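Side-chain contacts in uncharacterized protein (Chondromyces crocatus, PDB 6I86), which is of unknown function but is encoded in the crocagin gene cluster and probably takes part in the biosynthesis of this ribosomally made, modified peptide: residues P30-T35 / D40-L45; A8-P13 / I18-A23. All coordinates share one frame; numbering follows the deposited sequence.

In the fold
Interaction 2 lies in the core and interaction 1 nearer the surface, about 17 Å apart between their centres. In 8-13 / 18-23, four buried aliphatic and aromatic side chains meet between two beta sheets, with no hydrogen bond across the gap. In 30-35 / 40-45, a helical excursion on the outside of the antiparallel sheet combines a similar apolar layer with an arginine that grips a backbone carbonyl and lies over a phenylalanine ring. Strand 17-22 connects the two: it precedes helix 30-34 in the chain, and Ile-18 and Phe-20 serve interaction 2 while Leu-19, turned away from strand 4-14, packs its CD1 on Ile-42 CD1 of interaction 1.

Interaction 1 (P30-T35 / D40-L45); sequences PAFWST and DRIWRL
Arg-41 reaches from helix 38-47 across Phe-32 to the backbone of the short helix 30-34, tying together the two short helices of an excursion inserted between strands 17-22 and 51-55. The arginine begins as an apolar partner, with its CB 3.7 Å from CZ of the Phe-32 ring. CG and CD then carry the chain outward in line, and a bend at chi3 (-80°) turns the head back over the ring. The guanidinium does not lie flat on it: the two planes are 63° apart, and NH1 points down at the ring centre. CZ of Arg-41 stands 4.5 Å from the centroid of Phe-32, almost on the ring normal, a cation-pi contact over the face. At the tip, NH1 and NH2 both grip one acceptor, the backbone O of Phe-32, at 2.6 and 2.8 Å. This oxygen lies in the guanidinium plane, and NH2 stands almost in line with the C=O bond, although its N-H meets the oxygen at a bent angle. NH2 has a second acceptor in Asn-36 O, in the turn between the helices. The carbonyl oxygens of Phe-32 and Asn-36 would be expected to offset the positive charge. Thr-35 CG2 covers one face of the guanidinium, 3.7 Å from Arg-41 CZ.

Below the polar layer, Phe-32 extends with CG anti to its backbone N (chi1 -176°), which sends the ring toward helix 38-47. Its CE2 meets Leu-45 CD1 at 3.6 Å, while Ile-42 N lies at the ring edge. Ile-42 and Leu-45 also pack on Leu-51 of strand 51-55. Trp-33, whose NE1 is hydrogen-bonded to Ile-27 O, brings its far benzo corner to the same isoleucine, with CH2 3.6 Å from Ile-42 CD1.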
loop_
_atom_site.group_PDB
_atom_site.type_symbol
_atom_site.label_atom_id
_atom_site.label_comp_id
_atom_site.label_asym_id
_atom_site.label_seq_id
_atom_site.Cartn_x
_atom_site.Cartn_y
_atom_site.Cartn_z
ATOM N N PRO A 30 17.711 -7.544 -2.821
ATOM C CA PRO A 30 17.758 -8.946 -2.372
ATOM C C PRO A 30 18.500 -9.149 -1.060
ATOM O O PRO A 30 18.181 -10.091 -0.324
ATOM C CB PRO A 30 18.461 -9.664 -3.535
ATOM C CG PRO A 30 18.274 -8.764 -4.717
ATOM C CD PRO A 30 18.283 -7.372 -4.167
ATOM N N ALA A 31 19.478 -8.296 -0.742
ATOM C CA ALA A 31 20.236 -8.464 0.495
ATOM C C ALA A 31 19.346 -8.345 1.725
ATOM O O ALA A 31 19.646 -8.935 2.768
ATOM C CB ALA A 31 21.369 -7.441 0.560
ATOM N N PHE A 32 18.253 -7.587 1.622
ATOM C CA PHE A 32 17.317 -7.471 2.735
ATOM C C PHE A 32 16.712 -8.825 3.088
ATOM O O PHE A 32 16.593 -9.172 4.269
ATOM C CB PHE A 32 16.218 -6.465 2.383
ATOM C CG PHE A 32 15.243 -6.200 3.501
ATOM C CD1 PHE A 32 14.175 -7.057 3.732
ATOM C CD2 PHE A 32 15.379 -5.080 4.305
ATOM C CE1 PHE A 32 13.276 -6.812 4.755
ATOM C CE2 PHE A 32 14.481 -4.827 5.327
ATOM C CZ PHE A 32 13.429 -5.695 5.552
ATOM N N TRP A 33 16.330 -9.605 2.078
ATOM C CA TRP A 33 15.567 -10.825 2.301
ATOM C C TRP A 33 16.434 -12.070 2.423
ATOM O O TRP A 33 15.955 -13.093 2.925
ATOM C CB TRP A 33 14.557 -11.014 1.165
ATOM C CG TRP A 33 13.577 -9.888 1.082
ATOM C CD1 TRP A 33 13.738 -8.708 0.413
ATOM C CD2 TRP A 33 12.291 -9.824 1.706
ATOM N NE1 TRP A 33 12.628 -7.917 0.576
ATOM C CE2 TRP A 33 11.725 -8.578 1.367
ATOM C CE3 TRP A 33 11.559 -10.699 2.514
ATOM C CZ2 TRP A 33 10.460 -8.190 1.805
ATOM C CZ3 TRP A 33 10.307 -10.310 2.950
ATOM C CH2 TRP A 33 9.770 -9.067 2.595
ATOM N N SER A 34 17.693 -12.011 1.987
ATOM C CA SER A 34 18.564 -13.178 2.042
ATOM C C SER A 34 19.062 -13.485 3.450
ATOM O O SER A 34 19.455 -14.625 3.714
ATOM C CB SER A 34 19.759 -12.989 1.105
ATOM O OG SER A 34 20.614 -11.962 1.571
ATOM N N THR A 35 19.060 -12.507 4.351
ATOM C CA THR A 35 19.485 -12.722 5.727
ATOM C C THR A 35 18.270 -12.852 6.647
ATOM O O THR A 35 17.136 -12.550 6.272
ATOM C CB THR A 35 20.410 -11.594 6.199
ATOM O OG1 THR A 35 20.781 -11.820 7.564
ATOM C CG2 THR A 35 19.727 -10.247 6.087
ATOM N N ASP A 40 11.449 -8.984 11.476
ATOM C CA ASP A 40 11.758 -7.940 12.447
ATOM C C ASP A 40 12.203 -6.663 11.752
ATOM O O ASP A 40 11.887 -5.557 12.206
ATOM C CB ASP A 40 12.839 -8.413 13.420
ATOM C CG ASP A 40 12.341 -9.476 14.374
ATOM O OD1 ASP A 40 13.165 -10.281 14.854
ATOM O OD2 ASP A 40 11.122 -9.500 14.647
ATOM N N ARG A 41 12.938 -6.796 10.647
ATOM C CA ARG A 41 13.445 -5.616 9.960
ATOM C C ARG A 41 12.352 -4.919 9.160
ATOM O O ARG A 41 12.444 -3.711 8.912
ATOM C CB ARG A 41 14.625 -6.003 9.069
ATOM C CG ARG A 41 15.882 -6.330 9.864
ATOM C CD ARG A 41 17.056 -6.723 8.985
ATOM N NE ARG A 41 16.975 -8.114 8.556
ATOM C CZ ARG A 41 16.746 -8.500 7.305
ATOM N NH1 ARG A 41 16.588 -7.598 6.346
ATOM N NH2 ARG A 41 16.684 -9.790 7.011
ATOM N N ILE A 42 11.312 -5.652 8.752
ATOM C CA ILE A 42 10.133 -5.009 8.178
ATOM C C ILE A 42 9.465 -4.115 9.216
ATOM O O ILE A 42 9.099 -2.968 8.934
ATOM C CB ILE A 42 9.151 -6.062 7.632
ATOM C CG1 ILE A 42 9.773 -6.838 6.471
ATOM C CG2 ILE A 42 7.853 -5.405 7.195
ATOM C CD1 ILE A 42 8.833 -7.843 5.847
ATOM N N TRP A 43 9.297 -4.631 10.437
ATOM C CA TRP A 43 8.633 -3.859 11.483
ATOM C C TRP A 43 9.443 -2.628 11.866
ATOM O O TRP A 43 8.873 -1.586 12.210
ATOM C CB TRP A 43 8.383 -4.735 12.708
ATOM C CG TRP A 43 7.341 -4.178 13.622
ATOM C CD1 TRP A 43 7.542 -3.570 14.827
ATOM C CD2 TRP A 43 5.928 -4.157 13.392
ATOM N NE1 TRP A 43 6.339 -3.184 15.368
ATOM C CE2 TRP A 43 5.332 -3.532 14.506
ATOM C CE3 TRP A 43 5.109 -4.611 12.355
ATOM C CZ2 TRP A 43 3.956 -3.351 14.610
ATOM C CZ3 TRP A 43 3.745 -4.431 12.460
ATOM C CH2 TRP A 43 3.181 -3.807 13.579
ATOM N N ARG A 44 10.772 -2.730 11.825
ATOM C CA ARG A 44 11.603 -1.566 12.114
ATOM C C ARG A 44 11.456 -0.502 11.036
ATOM O O ARG A 44 11.434 0.697 11.339
ATOM C CB ARG A 44 13.063 -1.982 12.257
ATOM C CG ARG A 44 13.334 -2.802 13.490
ATOM C CD ARG A 44 14.728 -2.534 13.993
ATOM N NE ARG A 44 15.761 -3.036 13.093
ATOM C CZ ARG A 44 16.181 -4.297 13.074
ATOM N NH1 ARG A 44 15.648 -5.186 13.901
ATOM N NH2 ARG A 44 17.133 -4.669 12.231
ATOM N N LEU A 45 11.358 -0.919 9.772
ATOM C CA LEU A 45 11.087 0.036 8.704
ATOM C C LEU A 45 9.725 0.691 8.888
ATOM O O LEU A 45 9.564 1.890 8.630
ATOM C CB LEU A 45 11.175 -0.657 7.344
ATOM C CG LEU A 45 12.570 -1.026 6.838
ATOM C CD1 LEU A 45 12.481 -1.818 5.539
ATOM C CD2 LEU A 45 13.418 0.223 6.653
#

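Interaction 2 (A8-P13 / I18-A23); sequences AEIILP and ILFFDA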
loop_
_atom_site.group_PDB
_atom_site.type_symbol
_atom_site.label_atom_id
_atom_site.label_comp_id
_atom_site.label_asym_id
_atom_site.label_seq_id
_atom_site.Cartn_x
_atom_site.Cartn_y
_atom_site.Cartn_z
ATOM N N ALA A 8 -3.565 6.019 -8.908
ATOM C CA ALA A 8 -3.294 4.766 -9.597
ATOM C C ALA A 8 -3.824 3.612 -8.758
ATOM O O ALA A 8 -3.978 3.719 -7.538
ATOM C CB ALA A 8 -1.797 4.576 -9.878
ATOM N N GLU A 9 -4.104 2.499 -9.434
ATOM C CA GLU A 9 -4.572 1.286 -8.782
ATOM C C GLU A 9 -3.661 0.124 -9.141
ATOM O O GLU A 9 -3.174 0.030 -10.273
ATOM C CB GLU A 9 -6.014 0.937 -9.182
ATOM C CG GLU A 9 -7.058 1.952 -8.758
ATOM C CD GLU A 9 -8.436 1.602 -9.279
ATOM O OE1 GLU A 9 -8.605 0.478 -9.797
ATOM O OE2 GLU A 9 -9.348 2.449 -9.175
ATOM N N ILE A 10 -3.436 -0.758 -8.171
ATOM C CA ILE A 10 -2.726 -2.008 -8.398
ATOM C C ILE A 10 -3.607 -3.158 -7.933
ATOM O O ILE A 10 -4.414 -3.022 -7.007
ATOM C CB ILE A 10 -1.357 -2.057 -7.683
ATOM C CG1 ILE A 10 -1.530 -1.941 -6.168
ATOM C CG2 ILE A 10 -0.437 -0.963 -8.208
ATOM C CD1 ILE A 10 -0.240 -2.120 -5.396
ATOM N N ILE A 11 -3.450 -4.300 -8.594
ATOM C CA ILE A 11 -4.103 -5.543 -8.208
ATOM C C ILE A 11 -3.009 -6.582 -8.029
ATOM O O ILE A 11 -2.265 -6.870 -8.974
ATOM C CB ILE A 11 -5.132 -6.004 -9.251
ATOM C CG1 ILE A 11 -6.175 -4.916 -9.504
ATOM C CG2 ILE A 11 -5.805 -7.289 -8.800
ATOM C CD1 ILE A 11 -7.171 -5.278 -10.581
ATOM N N LEU A 12 -2.898 -7.130 -6.823
ATOM C CA LEU A 12 -1.841 -8.092 -6.551
ATOM C C LEU A 12 -2.355 -9.152 -5.587
ATOM O O LEU A 12 -3.276 -8.882 -4.811
ATOM C CB LEU A 12 -0.586 -7.420 -5.967
ATOM C CG LEU A 12 -0.608 -6.182 -5.062
ATOM C CD1 LEU A 12 -1.689 -6.227 -3.992
ATOM C CD2 LEU A 12 0.760 -6.034 -4.419
ATOM N N PRO A 13 -1.782 -10.350 -5.623
ATOM C CA PRO A 13 -2.113 -11.347 -4.601
ATOM C C PRO A 13 -1.319 -11.114 -3.327
ATOM O O PRO A 13 -0.228 -10.539 -3.337
ATOM C CB PRO A 13 -1.711 -12.668 -5.265
ATOM C CG PRO A 13 -0.546 -12.287 -6.136
ATOM C CD PRO A 13 -0.827 -10.872 -6.615
ATOM N N ILE A 18 0.809 -6.655 2.465
ATOM C CA ILE A 18 1.192 -5.837 1.322
ATOM C C ILE A 18 2.009 -4.670 1.856
ATOM O O ILE A 18 1.614 -4.028 2.838
ATOM C CB ILE A 18 -0.039 -5.343 0.543
ATOM C CG1 ILE A 18 -0.863 -6.529 0.042
ATOM C CG2 ILE A 18 0.384 -4.465 -0.620
ATOM C CD1 ILE A 18 -2.283 -6.174 -0.352
ATOM N N LEU A 19 3.152 -4.399 1.231
ATOM C CA LEU A 19 4.115 -3.435 1.747
ATOM C C LEU A 19 4.335 -2.320 0.737
ATOM O O LEU A 19 4.583 -2.586 -0.443
ATOM C CB LEU A 19 5.445 -4.120 2.080
ATOM C CG LEU A 19 5.358 -5.314 3.032
ATOM C CD1 LEU A 19 6.671 -6.082 3.043
ATOM C CD2 LEU A 19 4.981 -4.869 4.439
ATOM N N PHE A 20 4.251 -1.076 1.205
ATOM C CA PHE A 20 4.468 0.110 0.390
ATOM C C PHE A 20 5.720 0.822 0.877
ATOM O O PHE A 20 5.905 0.996 2.082
ATOM C CB PHE A 20 3.283 1.077 0.470
ATOM C CG PHE A 20 2.125 0.702 -0.403
ATOM C CD1 PHE A 20 1.850 -0.620 -0.697
ATOM C CD2 PHE A 20 1.311 1.682 -0.936
ATOM C CE1 PHE A 20 0.783 -0.956 -1.503
ATOM C CE2 PHE A 20 0.247 1.350 -1.739
ATOM C CZ PHE A 20 -0.020 0.030 -2.024
ATOM N N PHE A 21 6.569 1.250 -0.055
ATOM C CA PHE A 21 7.836 1.856 0.333
ATOM C C PHE A 21 8.444 2.588 -0.853
ATOM O O PHE A 21 8.049 2.385 -2.006
ATOM C CB PHE A 21 8.820 0.805 0.863
ATOM C CG PHE A 21 8.858 -0.454 0.042
ATOM C CD1 PHE A 21 9.742 -0.583 -1.021
ATOM C CD2 PHE A 21 8.002 -1.508 0.325
ATOM C CE1 PHE A 21 9.774 -1.746 -1.775
ATOM C CE2 PHE A 21 8.025 -2.668 -0.434
ATOM C CZ PHE A 21 8.912 -2.786 -1.483
ATOM N N ASP A 22 9.417 3.443 -0.548
ATOM C CA ASP A 22 10.190 4.101 -1.590
ATOM C C ASP A 22 11.052 3.078 -2.315
ATOM O O ASP A 22 11.535 2.114 -1.716
ATOM C CB ASP A 22 11.061 5.202 -0.989
ATOM C CG ASP A 22 11.681 6.100 -2.042
ATOM O OD1 ASP A 22 12.695 5.696 -2.645
ATOM O OD2 ASP A 22 11.154 7.209 -2.268
ATOM N N ALA A 23 11.243 3.294 -3.619
ATOM C CA ALA A 23 11.995 2.337 -4.424
ATOM C C ALA A 23 13.430 2.192 -3.936
ATOM O O ALA A 23 14.053 1.145 -4.147
ATOM C CB ALA A 23 11.974 2.762 -5.891
#
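Leu-12 lays its isobutyl end against the Ile-18 side chain, the two crossing at a slant. The closest approach is between the methyls Leu-12 CD1 and Ile-18 CD1, 3.7 Å apart, and a second, looser touch joins Leu-12 CD2 to Ile-18 CG2 at 4.1 Å. The leucine is turned to a chi1 of 32°, well short of a staggered position, with CG lying between the backbone N and the carbonyl carbon; from there both methyls face the isoleucine. Two residues along each strand, Ile-10 and Phe-20 approach from opposing sides. CD1 of Ile-10 meets the far end of the ring obliquely, 4.0 Å from Phe-20 CZ. All four side chains are buried, and the contact is purely apolar.

Although consecutive in the chain, the strands do not form a hairpin: they make a beta arch, each belonging to a different sheet of a sandwich-like core. Strand 4-14 pairs with strand 60-69 at the margin of the mixed sheet, whereas strand 17-22 runs between strands 51-55 and 94-99 in the antiparallel one. Phe-20 bridges the layers more widely, touching Val-64 of strand 60-69, Leu-54 of strand 51-55 and Ala-97 of strand 94-99.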